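Local coordinates for protein glucose-6-phosphate isomerase (Chlamydia trachomatis D/UW-3/CX, PDB 6OTU) that catalyses the reversible isomerisation of glucose-6-phosphate to fructose-6-phosphate, at residues I31-S36 / T60-D65. Residues are numbered along the deposited sequence; the frame is centred on the assembly and turned at random.
Sequences IDLTAS and TERVDD
R62 starts with CG anti to its own carbonyl carbon (chi1 -62°) and bends at chi3 (76°), which turns NE back toward the carbonyl of I31. The inverse gamma turn centred on R62 lies against I31, the residue just before a type I beta turn from D32 to A35, and so joins two loops of the phosphoglucose isomerase fold: one between helices 18-26 and 41-46, the other between strand 54-57 and helix 65-77. Arginine suits the place because its flat head can grip one oxygen twice. NE donates to I31 O at 2.9 Å, nearly in line with the C=O bond, while NH2 reaches the same oxygen at 3.2 Å from above the carbonyl plane; I31 O itself lies in the guanidinium plane. A water adds a second link, accepting from I31 N and donating to R62 O.

L33 and I31 supply the apolar part. The side chains of L33 and R62 cross obliquely, L33 CD1 lying 3.6 Å from R62 CG on the arginine's methylene stem and 3.5 Å from T60 O. The other leucine methyl, CD2, rests near E61 O, and A438 of helix 422-439 touches the same leucine. Beta-branched I31 sets CG2 against the R62-V63 peptide, 3.6 Å from V63 N. The V63 side chain points away from this contact and packs on L320 and W323 of helix 313-327.

Aspartate fits the start of the beta turn because its short carboxylate folds back as an Asx turn: D32 OD1, which also accepts from N453 ND2, takes T34 N at 2.9 Å from above the carboxylate plane. T34 OG1 donates to the same D32 OD1 on its syn side, at 2.6 Å.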
ATOM      1  N   ILE A  31      -9.144 -26.934  10.955  1.00 33.78           N
ATOM      2  CA  ILE A  31      -9.996 -26.705  12.116  1.00 34.74           C
ATOM      3  C   ILE A  31     -10.981 -25.579  11.812  1.00 40.70           C
ATOM      4  O   ILE A  31     -10.675 -24.629  11.069  1.00 41.18           O
ATOM      5  CB  ILE A  31      -9.154 -26.427  13.379  1.00 39.69           C
ATOM      6  CG1 ILE A  31     -10.040 -26.451  14.632  1.00 43.12           C
ATOM      7  CG2 ILE A  31      -8.381 -25.105  13.295  1.00 37.33           C
ATOM      8  CD1 ILE A  31      -9.285 -26.222  15.951  1.00 41.63           C
ATOM      9  N   ASP A  32     -12.198 -25.718  12.342  1.00 35.02           N
ATOM     10  CA  ASP A  32     -13.267 -24.739  12.154  1.00 35.78           C
ATOM     11  C   ASP A  32     -13.219 -23.743  13.311  1.00 44.05           C
ATOM     12  O   ASP A  32     -13.687 -24.030  14.421  1.00 37.39           O
ATOM     13  CB  ASP A  32     -14.617 -25.444  12.060  1.00 36.90           C
ATOM     14  CG  ASP A  32     -15.799 -24.472  11.970  1.00 45.97           C
ATOM     15  OD1 ASP A  32     -15.605 -23.269  11.682  1.00 46.04           O
ATOM     16  OD2 ASP A  32     -16.943 -24.923  12.187  1.00 50.90           O
ATOM     17  N   LEU A  33     -12.649 -22.561  13.054  1.00 35.88           N
ATOM     18  CA  LEU A  33     -12.556 -21.563  14.113  1.00 38.49           C
ATOM     19  C   LEU A  33     -13.912 -20.988  14.501  1.00 38.11           C
ATOM     20  O   LEU A  33     -13.987 -20.281  15.507  1.00 39.52           O
ATOM     21  CB  LEU A  33     -11.599 -20.436  13.705  1.00 35.73           C
ATOM     22  CG  LEU A  33     -10.171 -20.884  13.388  1.00 34.32           C
ATOM     23  CD1 LEU A  33      -9.346 -19.796  12.667  1.00 33.53           C
ATOM     24  CD2 LEU A  33      -9.450 -21.389  14.647  1.00 34.42           C
ATOM     25  N   THR A  34     -14.979 -21.252  13.732  1.00 38.62           N
ATOM     26  CA  THR A  34     -16.299 -20.753  14.095  1.00 40.31           C
ATOM     27  C   THR A  34     -17.087 -21.711  14.983  1.00 52.08           C
ATOM     28  O   THR A  34     -18.158 -21.332  15.466  1.00 57.03           O
ATOM     29  CB  THR A  34     -17.159 -20.469  12.861  1.00 45.49           C
ATOM     30  OG1 THR A  34     -17.581 -21.713  12.289  1.00 40.98           O
ATOM     31  CG2 THR A  34     -16.432 -19.615  11.813  1.00 39.57           C
ATOM     32  N   ALA A  35     -16.612 -22.942  15.187  1.00 49.65           N
ATOM     33  CA  ALA A  35     -17.313 -23.877  16.065  1.00 47.51           C
ATOM     34  C   ALA A  35     -17.311 -23.362  17.495  1.00 43.04           C
ATOM     35  O   ALA A  35     -16.278 -22.918  18.000  1.00 48.44           O
ATOM     36  CB  ALA A  35     -16.663 -25.258  16.009  1.00 41.09           C
ATOM     37  N   SER A  36     -18.469 -23.444  18.152  1.00 48.65           N
ATOM     38  CA  SER A  36     -18.617 -22.884  19.490  1.00 48.90           C
ATOM     39  C   SER A  36     -17.595 -23.493  20.442  1.00 51.03           C
ATOM     40  O   SER A  36     -17.335 -24.699  20.411  1.00 54.02           O
ATOM     41  CB  SER A  36     -20.035 -23.113  20.008  1.00 55.12           C
ATOM     42  OG  SER A  36     -20.078 -24.225  20.878  1.00 63.91           O
ATOM     43  N   THR A  60      -5.875 -17.859  16.363  1.00 33.87           N
ATOM     44  CA  THR A  60      -6.799 -17.492  15.294  1.00 38.61           C
ATOM     45  C   THR A  60      -6.297 -17.894  13.902  1.00 34.36           C
ATOM     46  O   THR A  60      -6.833 -17.413  12.904  1.00 42.00           O
ATOM     47  CB  THR A  60      -7.083 -15.990  15.351  1.00 40.22           C
ATOM     48  OG1 THR A  60      -5.845 -15.269  15.433  1.00 38.39           O
ATOM     49  CG2 THR A  60      -7.936 -15.649  16.579  1.00 36.23           C
ATOM     50  N   GLU A  61      -5.271 -18.743  13.815  1.00 34.02           N
ATOM     51  CA  GLU A  61      -4.914 -19.437  12.580  1.00 36.75           C
ATOM     52  C   GLU A  61      -5.596 -20.798  12.562  1.00 38.21           C
ATOM     53  O   GLU A  61      -5.861 -21.388  13.611  1.00 36.77           O
ATOM     54  CB  GLU A  61      -3.400 -19.642  12.455  1.00 39.20           C
ATOM     55  CG  GLU A  61      -2.556 -18.378  12.504  1.00 34.97           C
ATOM     56  CD  GLU A  61      -2.395 -17.732  11.156  1.00 37.40           C
ATOM     57  OE1 GLU A  61      -2.949 -18.259  10.163  1.00 41.87           O
ATOM     58  OE2 GLU A  61      -1.728 -16.677  11.090  1.00 44.28           O
ATOM     59  N   ARG A  62      -5.888 -21.292  11.357  1.00 40.00           N
ATOM     60  CA  ARG A  62      -6.585 -22.572  11.187  1.00 38.44           C
ATOM     61  C   ARG A  62      -5.587 -23.728  11.300  1.00 35.79           C
ATOM     62  O   ARG A  62      -5.313 -24.464  10.348  1.00 36.08           O
ATOM     63  CB  ARG A  62      -7.324 -22.606   9.856  1.00 39.20           C
ATOM     64  CG  ARG A  62      -8.399 -21.542   9.720  1.00 38.32           C
ATOM     65  CD  ARG A  62      -9.322 -21.814   8.535  1.00 33.73           C
ATOM     66  NE  ARG A  62     -10.277 -22.883   8.800  1.00 34.30           N
ATOM     67  CZ  ARG A  62     -11.188 -23.297   7.926  1.00 34.26           C
ATOM     68  NH1 ARG A  62     -11.242 -22.732   6.728  1.00 35.20           N
ATOM     69  NH2 ARG A  62     -12.036 -24.275   8.240  1.00 33.28           N
ATOM     70  N   VAL A  63      -5.040 -23.884  12.504  1.00 37.60           N
ATOM     71  CA  VAL A  63      -4.056 -24.924  12.790  1.00 30.34           C
ATOM     72  C   VAL A  63      -4.407 -25.583  14.120  1.00 39.86           C
ATOM     73  O   VAL A  63      -4.920 -24.930  15.037  1.00 42.08           O
ATOM     74  CB  VAL A  63      -2.616 -24.360  12.806  1.00 34.75           C
ATOM     75  CG1 VAL A  63      -2.197 -23.927  11.403  1.00 28.88           C
ATOM     76  CG2 VAL A  63      -2.492 -23.194  13.783  1.00 44.53           C
ATOM     77  N   ASP A  64      -4.164 -26.888  14.207  1.00 42.49           N
ATOM     78  CA  ASP A  64      -4.290 -27.661  15.437  1.00 38.11           C
ATOM     79  C   ASP A  64      -2.976 -28.406  15.665  1.00 42.37           C
ATOM     80  O   ASP A  64      -2.026 -28.275  14.883  1.00 31.56           O
ATOM     81  CB  ASP A  64      -5.494 -28.618  15.381  1.00 39.24           C
ATOM     82  CG  ASP A  64      -5.468 -29.538  14.149  1.00 45.91           C
ATOM     83  OD1 ASP A  64      -4.398 -29.679  13.526  1.00 44.30           O
ATOM     84  OD2 ASP A  64      -6.514 -30.140  13.812  1.00 50.55           O
ATOM     85  N   ASP A  65      -2.931 -29.205  16.743  1.00 33.29           N
ATOM     86  CA  ASP A  65      -1.671 -29.819  17.162  1.00 33.48           C
ATOM     87  C   ASP A  65      -1.115 -30.767  16.098  1.00 45.87           C
ATOM     88  O   ASP A  65       0.103 -30.819  15.879  1.00 43.68           O
ATOM     89  CB  ASP A  65      -1.884 -30.539  18.501  1.00 34.77           C
ATOM     90  CG  ASP A  65      -2.069 -29.559  19.655  1.00 41.62           C
ATOM     91  OD1 ASP A  65      -1.921 -28.331  19.421  1.00 46.29           O
ATOM     92  OD2 ASP A  65      -2.349 -29.994  20.785  1.00 43.88           O
TER
HETATM   93  O   HOH W   1      -6.287 -27.128  10.962  1.00 34.72           O